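Local coordinates for sulfur oxidation protein SOXB (Thermus thermophilus, PDB 2WDD), which hydrolyses the sulfur-sulfur bond of a cysteine S-thiosulfonate in the Sox sulfur oxidation pathway, using a two-manganese centre, at residues 36-41 / 162-167; 130-135 / 284-289; 147-152 / 174-179; 228-233 / 427-432; 260-263 / 268-271. All coordinates share one frame; numbering follows the deposited sequence. Where two conformers were deposited one is given.

Interaction 1: residues 36-41 / 162-167. With MN (manganese (II) ion), chain G; MN (manganese (II) ion), chain H.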
# COMPACT_ATOMS: atom_id res chain seq x y z
N ASP A 36 -6.03 0.76 -1.31
CA ASP A 36 -4.92 1.18 -0.47
C ASP A 36 -4.86 2.66 -0.14
O ASP A 36 -3.77 3.25 -0.04
CB ASP A 36 -3.61 0.68 -1.08
CG ASP A 36 -3.55 -0.85 -1.13
OD1 ASP A 36 -3.15 -1.48 -0.13
OD2 ASP A 36 -4.02 -1.43 -2.13
N LEU A 37 -6.03 3.25 0.10
CA LEU A 37 -6.10 4.66 0.50
C LEU A 37 -5.35 4.90 1.81
O LEU A 37 -4.83 5.99 2.03
CB LEU A 37 -7.57 5.06 0.67
CG LEU A 37 -7.89 6.50 1.05
CD1 LEU A 37 -7.40 7.49 0.02
CD2 LEU A 37 -9.38 6.66 1.25
N HIS A 38 -5.36 3.91 2.69
CA HIS A 38 -4.68 4.02 3.97
C HIS A 38 -5.08 5.30 4.71
O HIS A 38 -4.24 6.05 5.22
CB HIS A 38 -3.18 3.87 3.81
CG HIS A 38 -2.74 2.45 3.58
ND1 HIS A 38 -2.63 1.52 4.60
CD2 HIS A 38 -2.40 1.80 2.44
CE1 HIS A 38 -2.19 0.38 4.10
NE2 HIS A 38 -2.07 0.52 2.79
N GLY A 39 -6.39 5.51 4.76
CA GLY A 39 -7.02 6.60 5.48
C GLY A 39 -6.59 8.02 5.16
O GLY A 39 -6.84 8.94 5.94
N GLN A 40 -5.94 8.21 4.01
CA GLN A 40 -5.41 9.52 3.64
C GLN A 40 -6.51 10.50 3.28
O GLN A 40 -7.02 10.52 2.17
CB GLN A 40 -4.34 9.38 2.56
CG GLN A 40 -3.12 8.61 3.07
CD GLN A 40 -2.48 9.32 4.25
OE1 GLN A 40 -2.01 10.45 4.11
NE2 GLN A 40 -2.52 8.69 5.43
N ALA A 41 -6.88 11.30 4.27
CA ALA A 41 -8.02 12.19 4.14
C ALA A 41 -7.78 13.47 3.35
O ALA A 41 -8.72 14.06 2.81
CB ALA A 41 -8.57 12.52 5.52
N SER A 162 -10.36 -6.53 2.27
CA SER A 162 -9.58 -6.08 3.41
C SER A 162 -8.18 -6.62 3.60
O SER A 162 -7.78 -7.62 3.04
CB SER A 162 -10.37 -6.43 4.67
OG SER A 162 -10.31 -7.83 4.91
N HIS A 163 -7.46 -5.92 4.48
CA HIS A 163 -6.14 -6.31 4.95
C HIS A 163 -5.86 -5.60 6.28
O HIS A 163 -6.15 -6.14 7.35
CB HIS A 163 -5.03 -6.08 3.93
CG HIS A 163 -3.66 -6.25 4.50
ND1 HIS A 163 -2.53 -5.77 3.88
CD2 HIS A 163 -3.24 -6.81 5.67
CE1 HIS A 163 -1.47 -6.03 4.63
NE2 HIS A 163 -1.87 -6.66 5.72
N TRP A 164 -5.36 -4.36 6.21
CA TRP A 164 -5.02 -3.62 7.44
C TRP A 164 -6.22 -3.29 8.32
O TRP A 164 -6.06 -2.96 9.48
CB TRP A 164 -4.22 -2.35 7.14
CG TRP A 164 -2.75 -2.62 6.94
CD1 TRP A 164 -2.14 -3.00 5.77
CD2 TRP A 164 -1.72 -2.47 7.91
NE1 TRP A 164 -0.78 -3.14 5.98
CE2 TRP A 164 -0.50 -2.82 7.28
CE3 TRP A 164 -1.71 -2.12 9.26
CZ2 TRP A 164 0.71 -2.84 7.97
CZ3 TRP A 164 -0.50 -2.12 9.94
CH2 TRP A 164 0.69 -2.48 9.29
N GLU A 165 -7.42 -3.39 7.75
CA GLU A 165 -8.64 -3.17 8.51
C GLU A 165 -8.62 -3.99 9.79
O GLU A 165 -9.06 -3.53 10.86
CB GLU A 165 -9.82 -3.67 7.66
CG GLU A 165 -10.34 -2.66 6.64
CD GLU A 165 -9.38 -2.35 5.49
OE1 GLU A 165 -8.59 -3.24 5.09
OE2 GLU A 165 -9.49 -1.23 4.95
N TRP A 166 -8.11 -5.21 9.69
CA TRP A 166 -8.09 -6.10 10.83
C TRP A 166 -7.21 -5.68 11.99
O TRP A 166 -7.30 -6.27 13.07
CB TRP A 166 -7.78 -7.53 10.40
CG TRP A 166 -8.86 -8.04 9.49
CD1 TRP A 166 -8.85 -8.02 8.12
CD2 TRP A 166 -10.16 -8.49 9.88
NE1 TRP A 166 -10.06 -8.45 7.63
CE2 TRP A 166 -10.88 -8.76 8.69
CE3 TRP A 166 -10.78 -8.72 11.11
CZ2 TRP A 166 -12.18 -9.27 8.70
CZ3 TRP A 166 -12.09 -9.19 11.11
CH2 TRP A 166 -12.77 -9.47 9.92
N THR A 167 -6.36 -4.67 11.79
CA THR A 167 -5.51 -4.20 12.89
C THR A 167 -6.31 -3.35 13.86
O THR A 167 -5.79 -2.89 14.88
CB THR A 167 -4.23 -3.49 12.40
OG1 THR A 167 -4.56 -2.30 11.69
CG2 THR A 167 -3.41 -4.42 11.51
MN MN G . -1.74 -1.21 1.40
MN MN H . -2.24 -4.54 2.04
O HOH W 1 -0.89 -3.11 1.25
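His-38 and Trp-164 make the direct touch between 36-41 and 162-167, and two manganese ions joined by a water complete the link. Taken in order, 162-167 begins with Ser-162, whose OG receives the indole N-H of Trp-166 (NE1 to OG 2.8 Å), with the hydroxyl lying in the indole plane; OG is also bonded to Ser-218. His-163 follows. Its backbone N donates to Glu-165 OE1 (3.0 Å), while its CG lies anti to the backbone N (chi1 170°), which carries ND1 to the manganese of chain H at 2.2 Å. That ion shares water 1 with the manganese of chain G, which is bound by Asp-36 OD1 at 2.1 Å and by His-38 NE2 at 2.2 Å. Asp-36 and His-38 form the Asp-x-His element of the metallophosphoesterase fold to which the 5'-nucleotidase family belongs, and Ser-His-Trp-Glu at 162-165 probably corresponds to its Gly-Asn-His-Glu/Asp element, with histidine as the metal ligand. Next comes Trp-164, which meets His-38 in a T-shaped pair: the imidazole presents its edge to the five-membered ring, the planes at 69°, and CE1 of His-38 lies 3.8 Å from CD1 of Trp-164. The same CD1 sits over one face of the His-163 ring, toward its rim. ND1 of His-38 is turned to Asn-136. Glu-165 OE2 accepts from Thr-133 N, and within the 3-10 segment Thr-167 OG1 donates to Trp-164 O at 2.8 Å, a carbonyl that also accepts from Thr-167 N.

Interaction 2: residues 130-135 / 284-289. With MN (manganese (II) ion), chain H; MN (manganese (II) ion), chain G.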
# COMPACT_ATOMS: atom_id res chain seq x y z
N GLY A 130 -10.47 -1.55 -2.98
CA GLY A 130 -9.61 -2.71 -2.79
C GLY A 130 -9.07 -2.98 -1.40
O GLY A 130 -8.30 -3.92 -1.23
N GLY A 131 -9.47 -2.20 -0.40
CA GLY A 131 -9.03 -2.46 0.97
C GLY A 131 -7.80 -1.66 1.39
O GLY A 131 -7.24 -0.91 0.60
N ASP A 132 -7.39 -1.83 2.64
CA ASP A 132 -6.34 -1.00 3.25
C ASP A 132 -6.85 0.42 3.19
O ASP A 132 -6.15 1.35 2.78
CB ASP A 132 -4.99 -1.13 2.55
CG ASP A 132 -4.19 -2.31 3.06
OD1 ASP A 132 -4.69 -3.03 3.95
OD2 ASP A 132 -3.07 -2.52 2.57
N THR A 133 -8.11 0.59 3.56
CA THR A 133 -8.77 1.87 3.49
C THR A 133 -8.91 2.54 4.86
O THR A 133 -8.70 3.74 4.99
CB THR A 133 -10.19 1.69 2.90
OG1 THR A 133 -10.10 0.93 1.69
CG2 THR A 133 -10.86 3.04 2.64
N TRP A 134 -9.35 1.76 5.84
CA TRP A 134 -9.74 2.30 7.14
C TRP A 134 -8.68 2.77 8.09
O TRP A 134 -9.00 3.43 9.09
CB TRP A 134 -10.57 1.26 7.89
CG TRP A 134 -11.86 0.85 7.24
CD1 TRP A 134 -12.49 1.45 6.17
CD2 TRP A 134 -12.73 -0.18 7.69
NE1 TRP A 134 -13.68 0.81 5.91
CE2 TRP A 134 -13.86 -0.19 6.83
CE3 TRP A 134 -12.65 -1.14 8.70
CZ2 TRP A 134 -14.88 -1.13 6.96
CZ3 TRP A 134 -13.67 -2.06 8.84
CH2 TRP A 134 -14.78 -2.04 7.97
N THR A 135 -7.44 2.36 7.84
CA THR A 135 -6.36 2.57 8.78
C THR A 135 -5.23 3.46 8.31
O THR A 135 -5.18 3.87 7.14
CB THR A 135 -5.78 1.18 9.15
OG1 THR A 135 -5.44 0.47 7.94
CG2 THR A 135 -6.82 0.35 9.91
N SER A 284 -6.24 -5.52 -8.65
CA SER A 284 -5.18 -5.88 -7.71
C SER A 284 -4.74 -4.79 -6.75
O SER A 284 -4.08 -3.83 -7.15
CB SER A 284 -3.94 -6.37 -8.47
OG SER A 284 -4.18 -7.56 -9.20
N GLY A 285 -5.03 -4.98 -5.47
CA GLY A 285 -4.59 -4.07 -4.43
C GLY A 285 -3.36 -4.63 -3.74
O GLY A 285 -2.71 -5.53 -4.26
N HIS A 286 -3.07 -4.11 -2.56
CA HIS A 286 -1.96 -4.57 -1.72
C HIS A 286 -0.55 -4.15 -2.09
O HIS A 286 0.24 -3.72 -1.23
CB HIS A 286 -2.01 -6.08 -1.46
CG HIS A 286 -0.98 -6.52 -0.46
ND1 HIS A 286 -1.00 -6.09 0.85
CD2 HIS A 286 0.15 -7.26 -0.60
CE1 HIS A 286 0.06 -6.56 1.48
NE2 HIS A 286 0.77 -7.28 0.62
N THR A 287 -0.18 -4.35 -3.34
CA THR A 287 1.17 -4.02 -3.76
C THR A 287 1.35 -2.54 -4.17
O THR A 287 2.49 -2.10 -4.41
CB THR A 287 1.70 -5.00 -4.82
OG1 THR A 287 0.66 -5.29 -5.77
CG2 THR A 287 2.15 -6.32 -4.16
N HIS A 288 0.26 -1.77 -4.15
CA HIS A 288 0.31 -0.34 -4.42
C HIS A 288 0.86 -0.04 -5.81
O HIS A 288 1.51 0.99 -6.03
CB HIS A 288 1.15 0.39 -3.35
CG HIS A 288 0.59 0.31 -1.96
ND1 HIS A 288 0.96 1.19 -0.96
CD2 HIS A 288 -0.32 -0.52 -1.40
CE1 HIS A 288 0.31 0.89 0.15
NE2 HIS A 288 -0.49 -0.13 -0.09
N ASP A 289 0.57 -0.92 -6.76
CA ASP A 289 1.05 -0.77 -8.14
C ASP A 289 0.19 0.16 -8.99
O ASP A 289 -0.95 0.49 -8.63
CB ASP A 289 1.10 -2.15 -8.80
CG ASP A 289 2.21 -3.02 -8.25
OD1 ASP A 289 3.37 -2.55 -8.26
OD2 ASP A 289 1.95 -4.16 -7.82
MN MN H . -2.24 -4.54 2.04
MN MN G . -1.74 -1.21 1.40
O HOH W 1 -0.89 -3.11 1.25
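The dinuclear manganese site of the metallophosphoesterase fold is built in part here, where Asp-132 of the Gly-Asp element faces His-286 and His-288 of the Gly-His-Thr-His element. A single oxygen, Asp-132 OD2, bridges both ions, 2.2 Å from the manganese of chain G and equally far from that of chain H. On the other segment the two histidines take one ion each: ND1 of His-286 binds the manganese of chain H at 2.3 Å, and NE2 of His-288 binds that of chain G at 2.2 Å. Their first torsions differ and bring the rings in from different directions, CG lying anti to the backbone N in His-286 (chi1 -173°) but beside it in His-288 (chi1 -64°). Asp-36 and His-38 complete the ion of chain G, His-163 and His-263 that of chain H. The ions stand 3.4 Å apart (manganese to manganese). Water 1 forms their second bridge and donates to the backbone O of His-286 at 2.8 Å, which would help orient it between the ions; it occupies the place of the attacking oxygen in related enzymes, and a similar role is plausible here. Asp-132 OD1 accepts from the backbone N of Trp-164, so the carboxylate is held at both oxygens. Beyond the metals, Thr-287 OG1 donates to Asp-289 OD2 from above the carboxylate plane, at 2.7 Å. Segment 130-135 leaves strand 124-129 and sends Trp-134 between helices 146-155 and 170-179, while 284-289 leaves strand 281-284 with Ser-284 and Asp-289 against strand 300-304.

Interaction 3: residues 147-152 / 174-179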
# COMPACT_ATOMS: atom_id res chain seq x y z
N ALA A 147 -14.40 7.46 10.96
CA ALA A 147 -14.51 8.57 10.02
C ALA A 147 -14.27 8.12 8.57
O ALA A 147 -14.87 8.66 7.63
CB ALA A 147 -13.56 9.69 10.40
N VAL A 148 -13.38 7.16 8.38
CA VAL A 148 -13.13 6.65 7.03
C VAL A 148 -14.36 5.94 6.48
O VAL A 148 -14.70 6.09 5.30
CB VAL A 148 -11.91 5.73 6.99
CG1 VAL A 148 -11.61 5.31 5.54
CG2 VAL A 148 -10.71 6.39 7.64
N VAL A 149 -15.03 5.14 7.32
CA VAL A 149 -16.23 4.42 6.90
C VAL A 149 -17.32 5.42 6.56
O VAL A 149 -18.03 5.28 5.56
CB VAL A 149 -16.71 3.44 7.99
CG1 VAL A 149 -18.02 2.77 7.56
CG2 VAL A 149 -15.64 2.39 8.30
N ARG A 150 -17.46 6.45 7.39
CA ARG A 150 -18.46 7.47 7.12
C ARG A 150 -18.19 8.14 5.78
O ARG A 150 -19.11 8.47 5.04
CB ARG A 150 -18.56 8.49 8.25
CG ARG A 150 -19.15 7.90 9.53
CD ARG A 150 -19.54 8.94 10.57
NE ARG A 150 -20.11 8.31 11.76
CZ ARG A 150 -21.36 7.87 11.85
NH1 ARG A 150 -22.20 8.03 10.84
NH2 ARG A 150 -21.79 7.28 12.96
N TRP A 151 -16.91 8.30 5.45
CA TRP A 151 -16.57 8.87 4.15
C TRP A 151 -16.95 7.90 3.02
O TRP A 151 -17.53 8.32 2.01
CB TRP A 151 -15.09 9.24 4.07
CG TRP A 151 -14.70 9.44 2.65
CD1 TRP A 151 -15.07 10.47 1.83
CD2 TRP A 151 -14.01 8.50 1.82
NE1 TRP A 151 -14.61 10.26 0.56
CE2 TRP A 151 -13.98 9.04 0.52
CE3 TRP A 151 -13.42 7.25 2.04
CZ2 TRP A 151 -13.35 8.39 -0.55
CZ3 TRP A 151 -12.80 6.61 0.98
CH2 TRP A 151 -12.78 7.18 -0.30
N GLN A 152 -16.66 6.61 3.19
CA GLN A 152 -17.04 5.65 2.16
C GLN A 152 -18.54 5.75 1.89
O GLN A 152 -18.99 5.66 0.74
CB GLN A 152 -16.71 4.22 2.59
CG GLN A 152 -15.24 3.83 2.52
CD GLN A 152 -15.01 2.44 3.10
OE1 GLN A 152 -15.42 2.17 4.23
NE2 GLN A 152 -14.43 1.55 2.32
N GLU A 174 -16.21 -5.61 13.00
CA GLU A 174 -17.63 -5.96 12.92
C GLU A 174 -18.54 -4.77 13.19
O GLU A 174 -19.56 -4.58 12.51
CB GLU A 174 -17.93 -7.20 13.77
CG GLU A 174 -17.02 -8.36 13.37
CD GLU A 174 -17.57 -9.73 13.73
OE1 GLU A 174 -16.76 -10.66 13.90
OE2 GLU A 174 -18.81 -9.89 13.79
N GLU A 175 -18.15 -3.91 14.13
CA GLU A 175 -18.91 -2.70 14.42
C GLU A 175 -18.93 -1.81 13.19
O GLU A 175 -19.97 -1.27 12.79
CB GLU A 175 -18.24 -1.93 15.57
CG GLU A 175 -18.79 -2.24 16.95
CD GLU A 175 -18.22 -1.33 18.02
OE1 GLU A 175 -17.04 -0.95 17.92
OE2 GLU A 175 -18.97 -0.99 18.96
N LEU A 176 -17.75 -1.64 12.58
CA LEU A 176 -17.64 -0.79 11.42
C LEU A 176 -18.37 -1.33 10.19
O LEU A 176 -18.89 -0.57 9.39
CB LEU A 176 -16.17 -0.48 11.11
CG LEU A 176 -15.50 0.41 12.15
CD1 LEU A 176 -14.03 0.63 11.80
CD2 LEU A 176 -16.25 1.74 12.23
N LEU A 177 -18.43 -2.65 10.08
CA LEU A 177 -19.15 -3.27 8.96
C LEU A 177 -20.64 -3.00 9.12
O LEU A 177 -21.38 -2.97 8.13
CB LEU A 177 -18.84 -4.76 8.88
CG LEU A 177 -17.48 -5.08 8.24
CD1 LEU A 177 -17.19 -6.58 8.22
CD2 LEU A 177 -17.38 -4.49 6.85
N GLY A 178 -21.08 -2.77 10.35
CA GLY A 178 -22.47 -2.44 10.58
C GLY A 178 -22.77 -1.06 10.01
O GLY A 178 -23.85 -0.80 9.49
N LEU A 179 -21.79 -0.17 10.12
CA LEU A 179 -21.93 1.19 9.63
C LEU A 179 -21.75 1.28 8.11
O LEU A 179 -22.43 2.04 7.44
CB LEU A 179 -20.94 2.13 10.34
CG LEU A 179 -20.89 3.59 9.90
CD1 LEU A 179 -22.22 4.30 10.24
CD2 LEU A 179 -19.72 4.30 10.58
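Apolar contacts dominate, with Val-149 of 147-152 lying between Leu-176 and Leu-179 of 174-179. Its two methyls divide the work: CG2 approaches Leu-176 CD2 at 4.0 Å, and CG1, anti to the backbone N (chi1 176°), reaches Leu-179 CD2 at 3.8 Å. CG1 also lies 3.9 Å from the backbone O of Leu-176, so the valine rests against the turn of the opposing helix as well as its side chains. The second kind of contact is between a leucine and a guanidinium. Arg-150 passes Leu-179 at about a right angle, its CG 3.8 Å from Leu-179 CD2, and the same methyl stands 4.1 Å above the centre of the guanidinium plane; CD1 of Leu-179 comes within 3.8 Å of NH1 of Arg-150. A salt bridge to Glu-146, one turn back on the same helix, probably limits the rotation of the guanidinium group over the leucine. The two short helix segments run nearly parallel, at a crossing angle of -24° with their axes 9.8 Å apart. Helices 146-155 and 170-179 belong to successive beta-alpha-beta crossovers linking parallel strands 124-129, 159-160 and 183-184; Leu-179 O bonds to Asn-153 ND2 of helix 146-155, and Arg-150 touches Phe-348 of helix 343-353.

Interaction 4: residues 228-233 / 427-432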
# COMPACT_ATOMS: atom_id res chain seq x y z
N GLU A 228 -1.39 -11.48 16.39
CA GLU A 228 -2.33 -12.58 16.25
C GLU A 228 -3.65 -12.31 16.93
O GLU A 228 -4.69 -12.79 16.49
CB GLU A 228 -1.70 -13.87 16.78
CG GLU A 228 -0.48 -14.31 16.01
CD GLU A 228 0.82 -13.80 16.63
OE1 GLU A 228 0.79 -12.76 17.32
OE2 GLU A 228 1.86 -14.45 16.41
N SER A 229 -3.62 -11.54 18.01
CA SER A 229 -4.82 -11.24 18.77
C SER A 229 -5.90 -10.55 17.95
O SER A 229 -7.09 -10.68 18.23
CB SER A 229 -4.48 -10.40 20.01
OG SER A 229 -3.97 -9.13 19.63
N PHE A 230 -5.48 -9.79 16.94
CA PHE A 230 -6.42 -9.03 16.12
C PHE A 230 -7.36 -9.92 15.31
O PHE A 230 -8.44 -9.47 14.92
CB PHE A 230 -5.67 -8.13 15.14
CG PHE A 230 -4.96 -6.96 15.78
CD1 PHE A 230 -5.45 -6.37 16.94
CD2 PHE A 230 -3.84 -6.43 15.19
CE1 PHE A 230 -4.81 -5.28 17.50
CE2 PHE A 230 -3.19 -5.34 15.74
CZ PHE A 230 -3.68 -4.76 16.90
N THR A 231 -6.90 -11.12 14.97
CA THR A 231 -7.68 -12.03 14.11
C THR A 231 -7.90 -13.42 14.71
O THR A 231 -8.15 -14.38 13.98
CB THR A 231 -7.01 -12.18 12.73
OG1 THR A 231 -5.71 -12.76 12.88
CG2 THR A 231 -6.88 -10.82 12.04
N GLU A 232 -7.81 -13.53 16.03
CA GLU A 232 -8.01 -14.83 16.66
C GLU A 232 -9.39 -15.38 16.32
O GLU A 232 -10.39 -14.67 16.38
CB GLU A 232 -7.80 -14.73 18.17
CG GLU A 232 -8.81 -13.85 18.89
CD GLU A 232 -8.29 -13.39 20.25
OE1 GLU A 232 -8.27 -12.16 20.49
OE2 GLU A 232 -7.87 -14.25 21.05
N GLY A 233 -9.43 -16.65 15.92
CA GLY A 233 -10.68 -17.31 15.56
C GLY A 233 -10.92 -17.30 14.07
O GLY A 233 -11.82 -17.98 13.57
N PHE A 427 0.45 2.88 12.99
CA PHE A 427 0.09 1.49 13.29
C PHE A 427 -0.79 1.54 14.53
O PHE A 427 -0.56 2.37 15.42
CB PHE A 427 1.32 0.69 13.73
CG PHE A 427 2.36 0.51 12.66
CD1 PHE A 427 2.44 -0.69 11.95
CD2 PHE A 427 3.29 1.50 12.41
CE1 PHE A 427 3.43 -0.88 10.97
CE2 PHE A 427 4.27 1.33 11.42
CZ PHE A 427 4.31 0.15 10.68
N THR A 428 -1.72 0.60 14.68
CA THR A 428 -2.48 0.55 15.92
C THR A 428 -1.59 -0.07 17.01
O THR A 428 -1.97 -0.11 18.18
CB THR A 428 -3.76 -0.28 15.78
OG1 THR A 428 -3.43 -1.57 15.26
CG2 THR A 428 -4.81 0.44 14.91
N TYR A 429 -0.43 -0.60 16.60
CA TYR A 429 0.57 -1.19 17.51
C TYR A 429 1.89 -0.50 17.18
O TYR A 429 2.78 -1.09 16.57
CB TYR A 429 0.70 -2.71 17.31
CG TYR A 429 0.82 -3.19 15.88
CD1 TYR A 429 2.02 -3.69 15.39
CD2 TYR A 429 -0.29 -3.19 15.03
CE1 TYR A 429 2.14 -4.16 14.09
CE2 TYR A 429 -0.18 -3.64 13.71
CZ TYR A 429 1.02 -4.15 13.26
OH TYR A 429 1.12 -4.61 11.96
N PRO A 430 2.01 0.78 17.53
CA PRO A 430 3.15 1.63 17.13
C PRO A 430 4.35 1.60 18.06
O PRO A 430 5.30 2.36 17.89
CB PRO A 430 2.53 3.03 17.17
CG PRO A 430 1.60 2.94 18.37
CD PRO A 430 1.00 1.55 18.28
N GLU A 431 4.32 0.71 19.05
CA GLU A 431 5.41 0.64 20.01
C GLU A 431 6.80 0.48 19.42
O GLU A 431 7.04 -0.39 18.58
CB GLU A 431 5.14 -0.47 21.02
CG GLU A 431 3.94 -0.21 21.92
CD GLU A 431 2.61 -0.63 21.30
OE1 GLU A 431 2.59 -1.14 20.16
OE2 GLU A 431 1.57 -0.45 21.97
N LEU A 432 7.74 1.26 19.95
CA LEU A 432 9.13 1.13 19.62
C LEU A 432 9.73 0.23 20.70
O LEU A 432 9.53 0.46 21.90
CB LEU A 432 9.83 2.50 19.66
CG LEU A 432 11.36 2.44 19.49
CD1 LEU A 432 11.76 1.99 18.08
CD2 LEU A 432 12.00 3.80 19.82
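Phe-230 reaches from the loop 228-233 to Thr-428 and Tyr-429 of 427-432. At its base, CB packs against the backbone O of Trp-166. CG lies beside the backbone N, anti to the carbonyl carbon (chi1 -71°), and from there the ring extends toward the other segment with one edge leading. CE2 on that edge meets Tyr-429 CD2 at 3.7 Å, the tyrosine atom lying in the plane of the phenylalanine, and Tyr-429 CE2 at 4.0 Å. The two rings meet obliquely, their planes at 54° and their centroids 6.0 Å apart. CE2 of Phe-230 also approaches Thr-428 OG1, at 3.8 Å. The contact belongs to a small junction between the metal-binding part of the chain and the C-terminal 5'-nucleotidase family region, in which 427-432 lies. At the tip, CZ comes 3.6 Å from Thr-428 OG1. This hydroxyl has its polar partner in Thr-167 O, a carbonyl that CZ also approaches, so the end of the ring packs beside a hydrogen bond that itself spans the two parts. Thr-428 OG1 lies, too, in the plane of the Tyr-429 ring at its edge, while Phe-427 CD1 sits 3.9 Å above one face of that tyrosine. The OH of Tyr-429 bonds to His-226 ND1, and the side chain touches Trp-164, about 7 Å from the side chain of the metal ligand His-163 at nearest atoms.

Interaction 5: residues 260-263 / 268-271. With MN (manganese (II) ion), chain H.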
# COMPACT_ATOMS: atom_id res chain seq x y z
N LEU A 260 -12.36 -10.27 -9.98
CA LEU A 260 -11.87 -10.54 -8.63
C LEU A 260 -11.34 -9.23 -8.05
O LEU A 260 -10.40 -8.67 -8.59
CB LEU A 260 -10.75 -11.59 -8.64
CG LEU A 260 -10.13 -11.88 -7.26
CD1 LEU A 260 -11.15 -12.61 -6.38
CD2 LEU A 260 -8.86 -12.70 -7.40
N LEU A 261 -11.97 -8.73 -6.98
CA LEU A 261 -11.54 -7.52 -6.27
C LEU A 261 -10.60 -8.09 -5.21
O LEU A 261 -11.05 -8.73 -4.25
CB LEU A 261 -12.74 -6.86 -5.58
CG LEU A 261 -12.51 -5.59 -4.76
CD1 LEU A 261 -11.86 -4.49 -5.60
CD2 LEU A 261 -13.84 -5.11 -4.21
N SER A 262 -9.30 -7.97 -5.47
CA SER A 262 -8.29 -8.66 -4.68
C SER A 262 -7.39 -7.82 -3.79
O SER A 262 -6.97 -6.72 -4.15
CB SER A 262 -7.37 -9.38 -5.67
OG SER A 262 -6.44 -10.22 -5.00
N HIS A 263 -7.02 -8.41 -2.66
CA HIS A 263 -6.00 -7.83 -1.80
C HIS A 263 -4.93 -8.90 -1.56
O HIS A 263 -4.33 -8.95 -0.49
CB HIS A 263 -6.53 -7.26 -0.48
CG HIS A 263 -5.65 -6.18 0.07
ND1 HIS A 263 -5.93 -4.84 -0.08
CD2 HIS A 263 -4.45 -6.24 0.69
CE1 HIS A 263 -4.95 -4.13 0.43
NE2 HIS A 263 -4.03 -4.95 0.91
N LEU A 268 0.86 -12.35 -6.71
CA LEU A 268 0.07 -13.51 -6.33
C LEU A 268 -1.18 -13.58 -7.23
O LEU A 268 -1.57 -14.65 -7.68
CB LEU A 268 -0.31 -13.45 -4.85
CG LEU A 268 -1.16 -14.60 -4.33
CD1 LEU A 268 -0.59 -15.96 -4.73
CD2 LEU A 268 -1.27 -14.48 -2.80
N ASP A 269 -1.78 -12.43 -7.52
CA ASP A 269 -2.92 -12.42 -8.42
C ASP A 269 -2.50 -12.97 -9.79
O ASP A 269 -3.28 -13.69 -10.43
CB ASP A 269 -3.44 -11.00 -8.60
CG ASP A 269 -4.24 -10.51 -7.41
OD1 ASP A 269 -4.82 -11.36 -6.69
OD2 ASP A 269 -4.36 -9.27 -7.25
N ALA A 270 -1.31 -12.61 -10.27
CA ALA A 270 -0.86 -13.09 -11.58
C ALA A 270 -0.71 -14.61 -11.56
O ALA A 270 -1.04 -15.29 -12.54
CB ALA A 270 0.45 -12.42 -11.99
N ALA A 271 -0.22 -15.15 -10.45
CA ALA A 271 -0.05 -16.60 -10.32
C ALA A 271 -1.42 -17.27 -10.34
O ALA A 271 -1.59 -18.32 -10.98
CB ALA A 271 0.70 -16.94 -9.03
MN MN H . -2.24 -4.54 2.04
O HOH W 1 -0.89 -3.11 1.25
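Ser-262 sets its OG opposite the backbone N (chi1 -173°) and Asp-269 its carboxylate anti to the carbonyl carbon (chi1 -76°), and the two groups meet between the end of a strand and the first turns of the helix that follows. Ser-262 OG donates to the syn lone pair of Asp-269 OD1 at 2.6 Å, on the side of the second oxygen; OG is 3.2 Å from OD2 itself. Ser-262 CB also packs on the carboxylate, 3.4 Å from OD1. This is the first connection of a beta-alpha-beta unit made of strand 257-262, helix 266-273 and strand 281-284, and Asp-269 ties all three parts: its OD2 bonds to Ser-284 OG, and its OD1 also accepts from Asn-264 ND2 in the connecting loop. Ser-262 OG in turn takes the backbone N of Asn-264, so within the buried pair the hydroxyl has two partners and the carboxylate three. Leu-260 supplies a light apolar neighbour, CD2 lying 4.3 Å from OD1 of Asp-269. Just past the strand, His-263 points its CB away from the helix and its NE2 binds the manganese of chain H at 2.2 Å, while ND1 is held by the backbone O of Gly-130.

Interactions 1, 2 and 5 are buried and share the manganese of chain H and its water, and 1 and 2 share both ions; the loops at the ends of strands from two sheets therefore converge on one metal centre. Metal coordination and hydrogen bonding prevail there, beside one aromatic pair in interaction 1, and Ser-284 of interaction 2 is tied to Asp-269 of interaction 5. Interaction 3 is mainly apolar, with one guanidinium over a leucine, and joins helices about 17 Å from interaction 2 (centre to centre), yet Trp-134 and Gln-152 bond the two. Interaction 4 lies at the surface, where Phe-230 packs on Tyr-429 and Thr-428 of the C-terminal family region; through Thr-167 and Trp-164 it reaches interaction 1.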